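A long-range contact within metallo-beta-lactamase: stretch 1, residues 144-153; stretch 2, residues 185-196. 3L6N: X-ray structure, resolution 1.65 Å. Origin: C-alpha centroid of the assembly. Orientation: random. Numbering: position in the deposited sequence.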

# COMPACT_ATOMS: atom_id res chain seq x y z
N VAL A 144 -0.65 -5.59 6.08
CA VAL A 144 -1.42 -6.48 5.23
C VAL A 144 -0.94 -6.32 3.79
O VAL A 144 -0.29 -5.33 3.45
CB VAL A 144 -2.94 -6.23 5.31
CG1 VAL A 144 -3.47 -6.62 6.69
CG2 VAL A 144 -3.28 -4.75 5.00
N VAL A 145 -1.25 -7.31 2.96
CA VAL A 145 -0.93 -7.28 1.53
C VAL A 145 -2.25 -7.26 0.74
O VAL A 145 -3.30 -7.59 1.28
CB VAL A 145 -0.08 -8.51 1.11
CG1 VAL A 145 1.26 -8.55 1.87
CG2 VAL A 145 -0.87 -9.85 1.29
N VAL A 146 -2.18 -6.86 -0.53
CA VAL A 146 -3.36 -6.83 -1.38
C VAL A 146 -3.12 -7.64 -2.64
O VAL A 146 -2.18 -7.37 -3.40
CB VAL A 146 -3.81 -5.39 -1.75
CG1 VAL A 146 -5.18 -5.43 -2.43
CG2 VAL A 146 -3.89 -4.51 -0.49
N TRP A 147 -3.96 -8.66 -2.84
CA TRP A 147 -3.85 -9.53 -4.01
C TRP A 147 -4.88 -9.15 -5.06
O TRP A 147 -6.05 -8.96 -4.74
CB TRP A 147 -4.06 -10.99 -3.57
CG TRP A 147 -4.15 -12.00 -4.69
CD1 TRP A 147 -5.19 -12.84 -4.95
CD2 TRP A 147 -3.14 -12.29 -5.68
NE1 TRP A 147 -4.90 -13.63 -6.04
CE2 TRP A 147 -3.65 -13.32 -6.51
CE3 TRP A 147 -1.86 -11.79 -5.93
CZ2 TRP A 147 -2.93 -13.84 -7.58
CZ3 TRP A 147 -1.14 -12.31 -7.01
CH2 TRP A 147 -1.68 -13.32 -7.82
N PHE A 148 -4.42 -9.02 -6.30
CA PHE A 148 -5.28 -8.65 -7.43
C PHE A 148 -5.34 -9.82 -8.41
O PHE A 148 -4.51 -9.92 -9.32
CB PHE A 148 -4.72 -7.40 -8.12
CG PHE A 148 -4.69 -6.18 -7.23
CD1 PHE A 148 -3.54 -5.85 -6.51
CD2 PHE A 148 -5.82 -5.38 -7.10
CE1 PHE A 148 -3.52 -4.72 -5.69
CE2 PHE A 148 -5.82 -4.25 -6.27
CZ PHE A 148 -4.66 -3.92 -5.57
N PRO A 149 -6.33 -10.73 -8.23
CA PRO A 149 -6.31 -12.01 -8.94
C PRO A 149 -6.36 -11.91 -10.46
O PRO A 149 -5.73 -12.73 -11.14
CB PRO A 149 -7.54 -12.75 -8.39
CG PRO A 149 -8.40 -11.72 -7.78
CD PRO A 149 -7.45 -10.65 -7.28
N LYS A 150 -7.08 -10.92 -10.97
CA LYS A 150 -7.18 -10.72 -12.43
C LYS A 150 -5.93 -10.11 -13.06
O LYS A 150 -5.78 -10.10 -14.29
CB LYS A 150 -8.44 -9.92 -12.77
CG LYS A 150 -9.74 -10.46 -12.15
CD LYS A 150 -10.10 -11.86 -12.68
CE LYS A 150 -11.59 -12.12 -12.54
NZ LYS A 150 -12.01 -13.37 -13.23
N TYR A 151 -5.02 -9.60 -12.22
CA TYR A 151 -3.80 -8.95 -12.68
C TYR A 151 -2.53 -9.72 -12.35
O TYR A 151 -1.46 -9.41 -12.87
CB TYR A 151 -3.71 -7.54 -12.07
CG TYR A 151 -4.88 -6.67 -12.47
CD1 TYR A 151 -6.06 -6.66 -11.73
CD2 TYR A 151 -4.80 -5.88 -13.61
CE1 TYR A 151 -7.14 -5.87 -12.11
CE2 TYR A 151 -5.87 -5.09 -14.00
CZ TYR A 151 -7.03 -5.09 -13.25
OH TYR A 151 -8.09 -4.31 -13.64
N ASN A 152 -2.67 -10.73 -11.47
CA ASN A 152 -1.53 -11.48 -10.92
C ASN A 152 -0.49 -10.58 -10.27
O ASN A 152 0.71 -10.81 -10.38
CB ASN A 152 -0.91 -12.42 -11.96
CG ASN A 152 -1.79 -13.63 -12.23
OD1 ASN A 152 -2.52 -14.11 -11.36
ND2 ASN A 152 -1.73 -14.13 -13.46
N VAL A 153 -0.97 -9.54 -9.59
CA VAL A 153 -0.09 -8.59 -8.92
C VAL A 153 -0.37 -8.63 -7.43
O VAL A 153 -1.53 -8.60 -7.02
CB VAL A 153 -0.30 -7.15 -9.46
CG1 VAL A 153 0.43 -6.13 -8.59
CG2 VAL A 153 0.16 -7.04 -10.90
N LYS A 185 5.65 -17.43 4.24
CA LYS A 185 4.23 -17.68 4.00
C LYS A 185 3.74 -16.97 2.74
O LYS A 185 2.97 -17.54 1.96
CB LYS A 185 3.37 -17.25 5.20
CG LYS A 185 3.44 -18.20 6.40
CD LYS A 185 2.46 -17.77 7.49
CE LYS A 185 2.56 -18.69 8.70
NZ LYS A 185 1.59 -18.32 9.77
N LEU A 186 4.18 -15.73 2.54
CA LEU A 186 3.84 -14.96 1.34
C LEU A 186 4.36 -15.68 0.10
O LEU A 186 3.61 -15.90 -0.86
CB LEU A 186 4.44 -13.54 1.43
CG LEU A 186 4.17 -12.50 0.33
CD1 LEU A 186 4.41 -11.11 0.89
CD2 LEU A 186 5.02 -12.73 -0.91
N LYS A 187 5.65 -16.03 0.14
CA LYS A 187 6.37 -16.69 -0.95
C LYS A 187 5.68 -17.98 -1.38
O LYS A 187 5.62 -18.30 -2.57
CB LYS A 187 7.82 -16.94 -0.50
CG LYS A 187 8.72 -17.69 -1.48
CD LYS A 187 10.10 -17.91 -0.87
CE LYS A 187 10.96 -18.79 -1.77
NZ LYS A 187 12.33 -19.01 -1.19
N ALA A 188 5.14 -18.71 -0.40
CA ALA A 188 4.46 -19.97 -0.64
C ALA A 188 3.04 -19.77 -1.18
O ALA A 188 2.55 -20.58 -1.99
CB ALA A 188 4.44 -20.81 0.63
N LYS A 189 2.38 -18.70 -0.75
CA LYS A 189 0.98 -18.46 -1.09
C LYS A 189 0.77 -17.80 -2.46
O LYS A 189 -0.20 -18.11 -3.15
CB LYS A 189 0.31 -17.61 0.00
CG LYS A 189 -1.17 -17.38 -0.21
CD LYS A 189 -1.85 -16.80 1.00
CE LYS A 189 -3.33 -16.57 0.73
NZ LYS A 189 -4.13 -16.53 1.97
N TYR A 190 1.67 -16.90 -2.85
CA TYR A 190 1.48 -16.13 -4.09
C TYR A 190 2.47 -16.51 -5.18
O TYR A 190 3.17 -15.66 -5.74
CB TYR A 190 1.52 -14.62 -3.81
CG TYR A 190 0.48 -14.21 -2.80
CD1 TYR A 190 0.86 -13.88 -1.51
CD2 TYR A 190 -0.88 -14.16 -3.13
CE1 TYR A 190 -0.06 -13.50 -0.57
CE2 TYR A 190 -1.83 -13.79 -2.19
CZ TYR A 190 -1.40 -13.46 -0.91
OH TYR A 190 -2.29 -13.08 0.05
N SER A 191 2.51 -17.81 -5.48
CA SER A 191 3.29 -18.33 -6.59
C SER A 191 2.76 -17.81 -7.94
O SER A 191 3.53 -17.63 -8.88
CB SER A 191 3.32 -19.86 -6.56
OG SER A 191 2.01 -20.40 -6.46
N LYS A 192 1.46 -17.54 -8.01
CA LYS A 192 0.83 -17.01 -9.23
C LYS A 192 1.19 -15.55 -9.52
O LYS A 192 0.99 -15.06 -10.63
CB LYS A 192 -0.70 -17.16 -9.18
CG LYS A 192 -1.21 -18.58 -9.39
CD LYS A 192 -2.72 -18.56 -9.59
CE LYS A 192 -3.33 -19.95 -9.42
NZ LYS A 192 -4.79 -19.94 -9.74
N ALA A 193 1.73 -14.85 -8.52
CA ALA A 193 2.11 -13.44 -8.67
C ALA A 193 3.27 -13.28 -9.64
O ALA A 193 4.34 -13.87 -9.45
CB ALA A 193 2.44 -12.81 -7.33
N THR A 194 3.07 -12.47 -10.67
CA THR A 194 4.13 -12.20 -11.63
C THR A 194 4.76 -10.84 -11.34
O THR A 194 5.77 -10.47 -11.95
CB THR A 194 3.63 -12.28 -13.08
OG1 THR A 194 2.43 -11.51 -13.22
CG2 THR A 194 3.34 -13.74 -13.46
N LEU A 195 4.17 -10.12 -10.39
CA LEU A 195 4.69 -8.82 -9.96
C LEU A 195 4.35 -8.63 -8.49
O LEU A 195 3.21 -8.81 -8.09
CB LEU A 195 4.08 -7.71 -10.80
CG LEU A 195 4.49 -6.26 -10.51
CD1 LEU A 195 5.99 -6.05 -10.67
CD2 LEU A 195 3.71 -5.31 -11.43
N ILE A 196 5.36 -8.33 -7.69
CA ILE A 196 5.16 -8.02 -6.26
C ILE A 196 5.69 -6.62 -6.02
O ILE A 196 6.85 -6.32 -6.33
CB ILE A 196 5.83 -9.06 -5.34
CG1 ILE A 196 5.25 -10.46 -5.63
CG2 ILE A 196 5.62 -8.68 -3.87
CD1 ILE A 196 5.88 -11.58 -4.84
O HOH W 1 1.40 -8.92 -13.24

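Along the strand 145-148, alternate side chains turn toward the second stretch, so V145 and W147 make the contact while V146 points away. V145 is buried, and its branched side chain reaches both L186 on the helix and Y190: CG1 lies 4.2 Å from L186 CD1, and CG2 lies 3.7 Å from Y190 OH. A compact aliphatic residue suits this place, where its neighbours are largely apolar. The hydroxyl of Y190 is satisfied elsewhere in the structure.

W147 supplies the largest surface. Its CE3 sits 3.8 Å from Y190 CD2, which lies over one face of the indole; the two rings meet obliquely, their planes 38° apart. The broad ring also reaches the turn that runs from Y190 to A193, where CZ3 packs 3.6 Å from A193 CB, a methyl, which presents a small apolar surface to the ring.

After the bend through P149 and K150, polar contacts take over. A water bridges Y151 O (2.9 Å) and T194 OG1 (2.8 Å). N152 has positive phi, which asparagine takes more readily than most residues with a side chain; T194 N donates a hydrogen bond to N152 O at 2.9 Å. Next, V153 pairs with L195 in a parallel bridge, their side chains on the same face; beta-branched and apolar, it suits a buried strand position, with V153 CG2 4.0 Å from L195 CB.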